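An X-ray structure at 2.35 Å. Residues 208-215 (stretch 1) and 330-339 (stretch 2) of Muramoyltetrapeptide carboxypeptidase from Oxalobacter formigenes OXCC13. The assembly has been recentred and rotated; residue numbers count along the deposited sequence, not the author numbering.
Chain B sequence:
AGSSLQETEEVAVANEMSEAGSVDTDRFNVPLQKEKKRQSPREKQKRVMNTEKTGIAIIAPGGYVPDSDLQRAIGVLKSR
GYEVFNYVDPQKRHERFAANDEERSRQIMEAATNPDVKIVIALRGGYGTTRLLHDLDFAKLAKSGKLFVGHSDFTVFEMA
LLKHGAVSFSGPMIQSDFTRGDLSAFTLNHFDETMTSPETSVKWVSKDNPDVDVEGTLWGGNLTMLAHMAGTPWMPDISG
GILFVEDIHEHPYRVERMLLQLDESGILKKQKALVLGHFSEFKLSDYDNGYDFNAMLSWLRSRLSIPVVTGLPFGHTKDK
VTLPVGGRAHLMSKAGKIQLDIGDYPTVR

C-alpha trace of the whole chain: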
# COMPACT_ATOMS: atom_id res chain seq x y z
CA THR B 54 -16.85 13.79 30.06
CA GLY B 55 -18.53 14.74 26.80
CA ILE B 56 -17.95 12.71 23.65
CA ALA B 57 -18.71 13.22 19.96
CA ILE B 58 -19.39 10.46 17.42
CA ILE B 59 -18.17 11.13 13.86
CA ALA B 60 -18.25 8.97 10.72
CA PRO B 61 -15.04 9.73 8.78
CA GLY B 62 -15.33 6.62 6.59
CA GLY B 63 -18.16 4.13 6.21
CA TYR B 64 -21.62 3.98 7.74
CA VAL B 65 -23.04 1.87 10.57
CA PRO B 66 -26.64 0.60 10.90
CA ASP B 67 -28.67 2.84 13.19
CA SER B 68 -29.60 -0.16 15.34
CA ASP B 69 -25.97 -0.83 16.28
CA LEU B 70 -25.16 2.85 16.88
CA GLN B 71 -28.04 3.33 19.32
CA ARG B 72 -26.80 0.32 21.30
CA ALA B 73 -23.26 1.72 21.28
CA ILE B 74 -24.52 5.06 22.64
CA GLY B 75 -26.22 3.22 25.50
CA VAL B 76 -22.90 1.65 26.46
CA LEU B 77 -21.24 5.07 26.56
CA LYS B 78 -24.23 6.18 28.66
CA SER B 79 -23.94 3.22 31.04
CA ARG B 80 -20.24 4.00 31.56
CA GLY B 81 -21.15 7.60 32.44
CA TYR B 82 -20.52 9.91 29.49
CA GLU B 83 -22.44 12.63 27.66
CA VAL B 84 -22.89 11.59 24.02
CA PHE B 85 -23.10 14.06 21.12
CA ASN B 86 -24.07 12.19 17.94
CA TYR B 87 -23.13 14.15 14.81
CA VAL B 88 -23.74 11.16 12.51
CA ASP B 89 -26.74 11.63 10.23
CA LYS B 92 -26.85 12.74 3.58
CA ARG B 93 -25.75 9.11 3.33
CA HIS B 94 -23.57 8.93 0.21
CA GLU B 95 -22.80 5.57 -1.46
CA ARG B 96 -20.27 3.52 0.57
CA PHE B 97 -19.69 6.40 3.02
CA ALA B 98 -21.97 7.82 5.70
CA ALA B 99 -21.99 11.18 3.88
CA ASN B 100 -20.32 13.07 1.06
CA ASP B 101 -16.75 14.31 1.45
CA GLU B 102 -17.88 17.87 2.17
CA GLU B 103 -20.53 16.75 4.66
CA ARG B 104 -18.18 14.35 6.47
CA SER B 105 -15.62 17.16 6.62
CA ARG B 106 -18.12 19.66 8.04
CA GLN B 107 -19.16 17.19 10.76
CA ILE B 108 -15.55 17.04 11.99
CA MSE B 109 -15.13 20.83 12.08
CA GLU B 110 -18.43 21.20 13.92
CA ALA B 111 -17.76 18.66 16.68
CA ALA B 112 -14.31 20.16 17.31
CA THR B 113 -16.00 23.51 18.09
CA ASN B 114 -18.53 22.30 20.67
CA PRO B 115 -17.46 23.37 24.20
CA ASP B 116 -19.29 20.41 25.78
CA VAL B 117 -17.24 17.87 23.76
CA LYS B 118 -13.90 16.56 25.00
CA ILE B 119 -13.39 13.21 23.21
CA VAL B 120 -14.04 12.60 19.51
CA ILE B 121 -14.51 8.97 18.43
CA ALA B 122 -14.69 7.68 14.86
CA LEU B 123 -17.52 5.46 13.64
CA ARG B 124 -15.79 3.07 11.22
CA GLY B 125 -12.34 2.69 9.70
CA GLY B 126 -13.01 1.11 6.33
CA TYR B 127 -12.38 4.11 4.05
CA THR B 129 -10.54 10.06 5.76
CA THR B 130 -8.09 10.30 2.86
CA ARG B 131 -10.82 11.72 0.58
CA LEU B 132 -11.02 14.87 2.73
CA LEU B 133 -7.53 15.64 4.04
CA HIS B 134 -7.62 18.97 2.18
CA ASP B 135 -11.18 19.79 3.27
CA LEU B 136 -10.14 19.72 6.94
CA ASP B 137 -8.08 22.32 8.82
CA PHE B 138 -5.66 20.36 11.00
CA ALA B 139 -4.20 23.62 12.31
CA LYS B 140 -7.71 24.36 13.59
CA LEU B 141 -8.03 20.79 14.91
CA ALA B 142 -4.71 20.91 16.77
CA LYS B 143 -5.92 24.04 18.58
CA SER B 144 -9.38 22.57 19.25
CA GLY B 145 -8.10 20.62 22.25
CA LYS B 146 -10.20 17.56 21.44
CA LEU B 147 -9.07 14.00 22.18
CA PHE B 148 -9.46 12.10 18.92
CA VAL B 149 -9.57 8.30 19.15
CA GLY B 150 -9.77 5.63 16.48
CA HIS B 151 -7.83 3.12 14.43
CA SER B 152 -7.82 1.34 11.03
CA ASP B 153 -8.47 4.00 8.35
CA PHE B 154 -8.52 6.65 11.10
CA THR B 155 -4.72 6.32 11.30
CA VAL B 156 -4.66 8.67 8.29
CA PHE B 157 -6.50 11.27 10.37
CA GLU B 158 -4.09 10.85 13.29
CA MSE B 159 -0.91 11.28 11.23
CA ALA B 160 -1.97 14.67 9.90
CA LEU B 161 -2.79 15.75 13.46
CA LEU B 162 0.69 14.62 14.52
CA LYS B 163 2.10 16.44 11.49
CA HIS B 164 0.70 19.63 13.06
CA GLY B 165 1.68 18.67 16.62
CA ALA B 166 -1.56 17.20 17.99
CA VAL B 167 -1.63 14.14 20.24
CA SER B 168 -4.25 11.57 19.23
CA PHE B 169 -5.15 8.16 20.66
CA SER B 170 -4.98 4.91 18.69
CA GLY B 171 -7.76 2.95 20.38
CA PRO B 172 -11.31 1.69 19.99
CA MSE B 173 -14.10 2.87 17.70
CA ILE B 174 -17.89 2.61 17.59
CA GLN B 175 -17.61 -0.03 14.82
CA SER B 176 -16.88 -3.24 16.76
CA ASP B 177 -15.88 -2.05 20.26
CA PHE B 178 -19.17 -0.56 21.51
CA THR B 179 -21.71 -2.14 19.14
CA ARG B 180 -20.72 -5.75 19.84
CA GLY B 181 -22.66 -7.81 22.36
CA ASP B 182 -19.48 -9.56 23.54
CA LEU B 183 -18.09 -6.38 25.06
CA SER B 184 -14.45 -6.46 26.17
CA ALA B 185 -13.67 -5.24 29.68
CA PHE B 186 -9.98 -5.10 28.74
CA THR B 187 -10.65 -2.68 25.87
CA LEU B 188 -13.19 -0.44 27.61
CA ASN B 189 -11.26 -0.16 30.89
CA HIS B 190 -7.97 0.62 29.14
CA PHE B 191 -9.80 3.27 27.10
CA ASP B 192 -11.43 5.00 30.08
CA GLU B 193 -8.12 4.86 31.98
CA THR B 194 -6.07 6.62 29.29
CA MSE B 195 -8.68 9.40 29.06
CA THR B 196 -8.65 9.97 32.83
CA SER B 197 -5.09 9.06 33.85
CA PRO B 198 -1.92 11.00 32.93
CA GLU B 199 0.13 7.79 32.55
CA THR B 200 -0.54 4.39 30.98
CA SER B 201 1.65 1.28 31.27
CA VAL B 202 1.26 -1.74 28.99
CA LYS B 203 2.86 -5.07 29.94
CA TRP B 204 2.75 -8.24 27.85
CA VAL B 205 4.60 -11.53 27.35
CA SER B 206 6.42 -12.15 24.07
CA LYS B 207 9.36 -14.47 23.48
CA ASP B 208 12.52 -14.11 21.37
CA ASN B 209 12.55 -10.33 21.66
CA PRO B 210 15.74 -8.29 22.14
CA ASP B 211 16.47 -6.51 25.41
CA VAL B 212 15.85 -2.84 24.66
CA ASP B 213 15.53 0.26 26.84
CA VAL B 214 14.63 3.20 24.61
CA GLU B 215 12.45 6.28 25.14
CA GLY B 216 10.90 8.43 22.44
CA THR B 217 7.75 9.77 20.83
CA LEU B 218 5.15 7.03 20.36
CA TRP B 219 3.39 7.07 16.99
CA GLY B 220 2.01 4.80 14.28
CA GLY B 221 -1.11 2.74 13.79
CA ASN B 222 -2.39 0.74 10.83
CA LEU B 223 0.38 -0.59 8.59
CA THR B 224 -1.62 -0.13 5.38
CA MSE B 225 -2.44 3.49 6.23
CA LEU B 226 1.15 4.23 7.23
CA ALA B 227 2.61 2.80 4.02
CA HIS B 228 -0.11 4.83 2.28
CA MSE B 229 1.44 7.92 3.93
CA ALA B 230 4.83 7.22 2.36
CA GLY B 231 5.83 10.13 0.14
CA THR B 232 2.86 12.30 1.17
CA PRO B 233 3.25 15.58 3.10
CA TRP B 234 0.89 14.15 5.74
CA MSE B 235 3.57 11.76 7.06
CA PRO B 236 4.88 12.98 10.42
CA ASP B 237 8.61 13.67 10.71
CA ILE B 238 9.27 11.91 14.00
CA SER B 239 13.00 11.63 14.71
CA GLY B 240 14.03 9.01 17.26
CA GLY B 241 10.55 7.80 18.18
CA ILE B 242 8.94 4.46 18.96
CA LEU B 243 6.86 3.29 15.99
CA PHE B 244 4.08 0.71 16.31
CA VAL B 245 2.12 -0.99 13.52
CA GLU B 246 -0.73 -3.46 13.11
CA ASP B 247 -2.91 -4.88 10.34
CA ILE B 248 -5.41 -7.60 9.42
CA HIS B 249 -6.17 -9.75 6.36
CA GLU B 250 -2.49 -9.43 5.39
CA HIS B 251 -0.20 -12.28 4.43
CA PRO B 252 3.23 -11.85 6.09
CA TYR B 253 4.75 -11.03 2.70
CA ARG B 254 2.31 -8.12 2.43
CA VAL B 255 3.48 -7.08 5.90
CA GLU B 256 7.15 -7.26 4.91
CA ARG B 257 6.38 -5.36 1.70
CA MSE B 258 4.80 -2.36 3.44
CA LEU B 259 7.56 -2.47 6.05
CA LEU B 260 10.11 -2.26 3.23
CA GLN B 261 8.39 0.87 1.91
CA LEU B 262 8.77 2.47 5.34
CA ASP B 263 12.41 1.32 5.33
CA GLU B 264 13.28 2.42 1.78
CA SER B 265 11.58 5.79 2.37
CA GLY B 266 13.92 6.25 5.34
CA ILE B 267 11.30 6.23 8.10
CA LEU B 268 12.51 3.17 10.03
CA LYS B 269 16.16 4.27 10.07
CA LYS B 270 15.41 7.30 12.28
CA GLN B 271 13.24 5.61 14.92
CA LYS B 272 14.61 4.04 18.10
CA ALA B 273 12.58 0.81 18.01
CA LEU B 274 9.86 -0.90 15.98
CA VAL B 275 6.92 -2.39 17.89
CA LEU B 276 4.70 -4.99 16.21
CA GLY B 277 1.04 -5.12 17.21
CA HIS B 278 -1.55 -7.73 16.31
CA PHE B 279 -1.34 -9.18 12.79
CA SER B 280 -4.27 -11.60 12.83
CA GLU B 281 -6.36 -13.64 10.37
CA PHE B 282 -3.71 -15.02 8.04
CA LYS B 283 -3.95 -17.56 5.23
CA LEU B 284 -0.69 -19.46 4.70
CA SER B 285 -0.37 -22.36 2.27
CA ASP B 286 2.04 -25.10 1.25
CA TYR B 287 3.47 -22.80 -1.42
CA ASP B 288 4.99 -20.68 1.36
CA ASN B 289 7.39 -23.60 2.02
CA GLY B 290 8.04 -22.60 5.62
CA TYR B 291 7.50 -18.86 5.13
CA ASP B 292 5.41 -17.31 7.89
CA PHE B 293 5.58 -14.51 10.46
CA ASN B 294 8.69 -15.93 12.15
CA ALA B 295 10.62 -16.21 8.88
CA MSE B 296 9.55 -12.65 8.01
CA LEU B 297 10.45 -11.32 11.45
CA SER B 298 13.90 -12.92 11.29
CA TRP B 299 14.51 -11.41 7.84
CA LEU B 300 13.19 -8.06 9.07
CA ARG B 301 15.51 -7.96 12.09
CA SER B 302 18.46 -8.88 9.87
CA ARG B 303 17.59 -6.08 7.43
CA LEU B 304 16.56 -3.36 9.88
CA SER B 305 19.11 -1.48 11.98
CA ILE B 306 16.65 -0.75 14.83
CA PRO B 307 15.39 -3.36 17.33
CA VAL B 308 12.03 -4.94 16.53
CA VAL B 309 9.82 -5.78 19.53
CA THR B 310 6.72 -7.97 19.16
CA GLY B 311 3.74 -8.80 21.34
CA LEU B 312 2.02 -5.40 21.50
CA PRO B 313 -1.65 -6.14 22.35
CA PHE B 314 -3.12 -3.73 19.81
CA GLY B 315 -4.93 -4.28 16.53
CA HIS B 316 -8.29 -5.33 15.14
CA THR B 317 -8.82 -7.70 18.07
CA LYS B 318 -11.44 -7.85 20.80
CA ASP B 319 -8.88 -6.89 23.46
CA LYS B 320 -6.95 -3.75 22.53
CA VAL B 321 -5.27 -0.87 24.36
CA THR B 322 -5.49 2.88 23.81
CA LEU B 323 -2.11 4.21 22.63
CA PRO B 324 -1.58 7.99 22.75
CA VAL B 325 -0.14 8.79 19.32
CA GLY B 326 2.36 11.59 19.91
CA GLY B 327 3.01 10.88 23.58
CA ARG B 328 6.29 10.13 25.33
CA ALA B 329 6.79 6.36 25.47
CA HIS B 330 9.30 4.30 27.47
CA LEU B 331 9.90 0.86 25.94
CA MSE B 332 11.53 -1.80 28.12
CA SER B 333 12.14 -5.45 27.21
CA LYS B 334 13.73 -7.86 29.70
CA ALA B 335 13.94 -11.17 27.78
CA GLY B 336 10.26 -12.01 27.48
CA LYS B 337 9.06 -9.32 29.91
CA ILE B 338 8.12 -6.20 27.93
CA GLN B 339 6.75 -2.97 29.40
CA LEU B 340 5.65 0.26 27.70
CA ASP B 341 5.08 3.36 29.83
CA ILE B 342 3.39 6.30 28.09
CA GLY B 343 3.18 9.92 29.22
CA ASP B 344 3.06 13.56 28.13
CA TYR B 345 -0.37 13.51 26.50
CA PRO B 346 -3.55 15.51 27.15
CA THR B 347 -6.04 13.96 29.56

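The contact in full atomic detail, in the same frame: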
# COMPACT_ATOMS: atom_id res chain seq x y z
N ASP B 208 11.53 -14.34 22.43
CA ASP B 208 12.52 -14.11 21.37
C ASP B 208 12.64 -12.63 21.00
O ASP B 208 12.97 -12.28 19.86
CB ASP B 208 12.19 -14.94 20.12
CG ASP B 208 12.06 -16.41 20.42
OD1 ASP B 208 12.72 -16.89 21.37
OD2 ASP B 208 11.29 -17.10 19.72
N ASN B 209 12.39 -11.74 21.96
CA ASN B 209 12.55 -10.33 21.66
C ASN B 209 13.83 -9.79 22.28
O ASN B 209 14.24 -10.22 23.36
CB ASN B 209 11.35 -9.52 22.18
CG ASN B 209 10.17 -9.56 21.24
OD1 ASN B 209 10.32 -9.45 20.02
ND2 ASN B 209 8.98 -9.73 21.79
N PRO B 210 14.50 -8.86 21.60
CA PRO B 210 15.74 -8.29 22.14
C PRO B 210 15.48 -7.46 23.38
O PRO B 210 14.38 -6.97 23.62
CB PRO B 210 16.27 -7.43 20.99
CG PRO B 210 15.05 -7.07 20.21
CD PRO B 210 14.15 -8.27 20.29
N ASP B 211 16.53 -7.30 24.18
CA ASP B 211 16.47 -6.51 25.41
C ASP B 211 16.76 -5.06 25.06
O ASP B 211 17.92 -4.69 24.82
CB ASP B 211 17.44 -7.05 26.45
CG ASP B 211 17.03 -8.41 26.99
OD1 ASP B 211 15.98 -8.93 26.55
OD2 ASP B 211 17.76 -8.96 27.84
N VAL B 212 15.72 -4.24 25.02
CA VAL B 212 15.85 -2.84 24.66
C VAL B 212 15.49 -1.98 25.87
O VAL B 212 14.91 -2.45 26.85
CB VAL B 212 14.98 -2.47 23.44
CG1 VAL B 212 15.11 -3.52 22.36
CG2 VAL B 212 13.52 -2.29 23.86
N ASP B 213 15.84 -0.70 25.79
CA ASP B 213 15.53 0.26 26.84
C ASP B 213 15.54 1.67 26.26
O ASP B 213 16.36 2.51 26.66
CB ASP B 213 16.52 0.14 28.00
CG ASP B 213 16.07 0.90 29.23
OD1 ASP B 213 15.13 0.44 29.91
OD2 ASP B 213 16.66 1.96 29.53
N VAL B 214 14.65 1.94 25.32
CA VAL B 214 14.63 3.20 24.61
C VAL B 214 13.49 4.07 25.14
O VAL B 214 12.64 3.62 25.91
CB VAL B 214 14.50 2.99 23.08
CG1 VAL B 214 15.72 2.27 22.54
CG2 VAL B 214 13.24 2.21 22.76
N GLU B 215 13.48 5.33 24.72
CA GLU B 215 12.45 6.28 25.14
C GLU B 215 12.32 7.35 24.07
O GLU B 215 13.29 8.05 23.77
CB GLU B 215 12.80 6.91 26.49
CG GLU B 215 11.84 8.00 26.94
CD GLU B 215 12.16 8.53 28.32
OE1 GLU B 215 12.86 7.83 29.08
OE2 GLU B 215 11.72 9.65 28.65
N HIS B 330 8.10 4.89 26.86
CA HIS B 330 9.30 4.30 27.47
C HIS B 330 9.21 2.79 27.27
O HIS B 330 8.48 2.10 27.99
CB HIS B 330 9.40 4.66 28.95
CG HIS B 330 10.66 4.19 29.60
ND1 HIS B 330 11.72 3.67 28.89
CD2 HIS B 330 11.03 4.15 30.90
CE1 HIS B 330 12.69 3.34 29.72
NE2 HIS B 330 12.29 3.62 30.95
N LEU B 331 9.95 2.28 26.29
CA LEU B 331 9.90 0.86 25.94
C LEU B 331 10.99 0.10 26.69
O LEU B 331 12.17 0.48 26.64
CB LEU B 331 10.05 0.67 24.43
CG LEU B 331 9.97 -0.77 23.93
CD1 LEU B 331 8.65 -1.41 24.33
CD2 LEU B 331 10.16 -0.82 22.42
N MSE B 332 10.60 -0.97 27.36
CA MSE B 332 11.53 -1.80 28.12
C MSE B 332 11.25 -3.28 27.90
O MSE B 332 10.14 -3.75 28.16
CB MSE B 332 11.46 -1.47 29.61
CG MSE B 332 11.92 -0.06 29.96
SE MSE B 332 11.40 0.46 31.77
CE MSE B 332 9.47 0.47 31.53
N SER B 333 12.25 -4.02 27.43
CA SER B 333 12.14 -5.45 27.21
C SER B 333 13.23 -6.17 28.00
O SER B 333 14.41 -5.81 27.90
CB SER B 333 12.26 -5.79 25.72
OG SER B 333 13.47 -5.29 25.17
N LYS B 334 12.83 -7.17 28.78
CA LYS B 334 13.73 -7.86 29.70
C LYS B 334 13.67 -9.37 29.45
O LYS B 334 13.39 -10.16 30.35
CB LYS B 334 13.38 -7.54 31.15
CG LYS B 334 12.98 -6.09 31.38
CD LYS B 334 12.30 -5.90 32.72
CE LYS B 334 11.57 -4.57 32.77
NZ LYS B 334 10.53 -4.48 31.71
N ALA B 335 13.93 -9.77 28.20
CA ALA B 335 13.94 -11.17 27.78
C ALA B 335 12.61 -11.85 28.12
O ALA B 335 12.49 -12.65 29.05
CB ALA B 335 15.12 -11.92 28.40
N GLY B 336 11.60 -11.50 27.32
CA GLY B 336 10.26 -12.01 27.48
C GLY B 336 9.32 -11.08 28.22
O GLY B 336 8.11 -11.09 27.96
N LYS B 337 9.85 -10.28 29.15
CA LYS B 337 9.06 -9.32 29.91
C LYS B 337 9.21 -7.95 29.25
O LYS B 337 10.29 -7.36 29.28
CB LYS B 337 9.52 -9.28 31.37
N ILE B 338 8.13 -7.46 28.66
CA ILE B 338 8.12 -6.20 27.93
C ILE B 338 7.14 -5.25 28.59
O ILE B 338 6.03 -5.65 28.96
CB ILE B 338 7.77 -6.41 26.44
CG1 ILE B 338 8.56 -7.59 25.88
CG2 ILE B 338 8.08 -5.15 25.65
CD1 ILE B 338 8.24 -7.91 24.44
N GLN B 339 7.55 -3.99 28.75
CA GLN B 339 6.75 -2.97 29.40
C GLN B 339 6.85 -1.67 28.62
O GLN B 339 7.94 -1.31 28.16
CB GLN B 339 7.20 -2.77 30.86
CG GLN B 339 6.39 -1.74 31.63
CD GLN B 339 6.74 -1.73 33.11
OE1 GLN B 339 7.17 -2.74 33.66
NE2 GLN B 339 6.56 -0.58 33.75

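Strands 213-215 and 330-333 run antiparallel, their N-to-C directions 171° apart and their axes 4.8 Å apart at closest approach; the two stretches together bury 592 Å². Backbone pairing supplies part of the attachment. Ser333 N donates to Val212 O at 3.1 Å with an almost linear N-H...O angle of 175°. Farther along, Leu331 N reaches Val214 O at 3.0 Å (138°), whereas the return bond from Val214 N to Leu331 O, 3.2 Å at 124°, is weak.

Val214 O accepts twice, because His330 ND1 also donates to it at 3.1 Å and 157°. With chi1 at -175° and chi2 at 11°, the imidazole brings ND1 to this carbonyl, which lies near the ring plane, as a good in-plane bond requires; Glu215 OE1 lies over one ring face.

Ser333 is the most extensively covered residue, at 73 Å². The p rotamer (chi1 57°) of Ser333 places Ser333 OG where it donates to Pro210 O and accepts from Val212 N, both at a very short 2.5 Å; the latter angle is 163°. A small hydroxyl suits this buried site, since one atom satisfies both an acceptor and a donor of the facing backbone. Proline, lacking an amide hydrogen, contributes here through its carbonyl. Beyond Ser333, the CA-to-CB bond of Asp211 points sideways, but its carboxylate comes near the turn, and Asp211 OD1 accepts a weak bond from Ala335 N (2.8 Å, 123°).

Apolar contacts fill in between. Val212 CG2 lies 3.9 Å from Leu331 CG, and Val214 CG2 is equally far from Leu331 CB, so the buried leucine meets both valines. Asn209 ND2 approaches Ile338 CD1 at 3.3 Å, a contact without a hydrogen bond; the amide's polar atoms find partners outside these stretches. Within stretch 2, Met332 N to Gln339 O (2.8 Å) and Gln339 N to Met332 O (2.7 Å) close the hairpin.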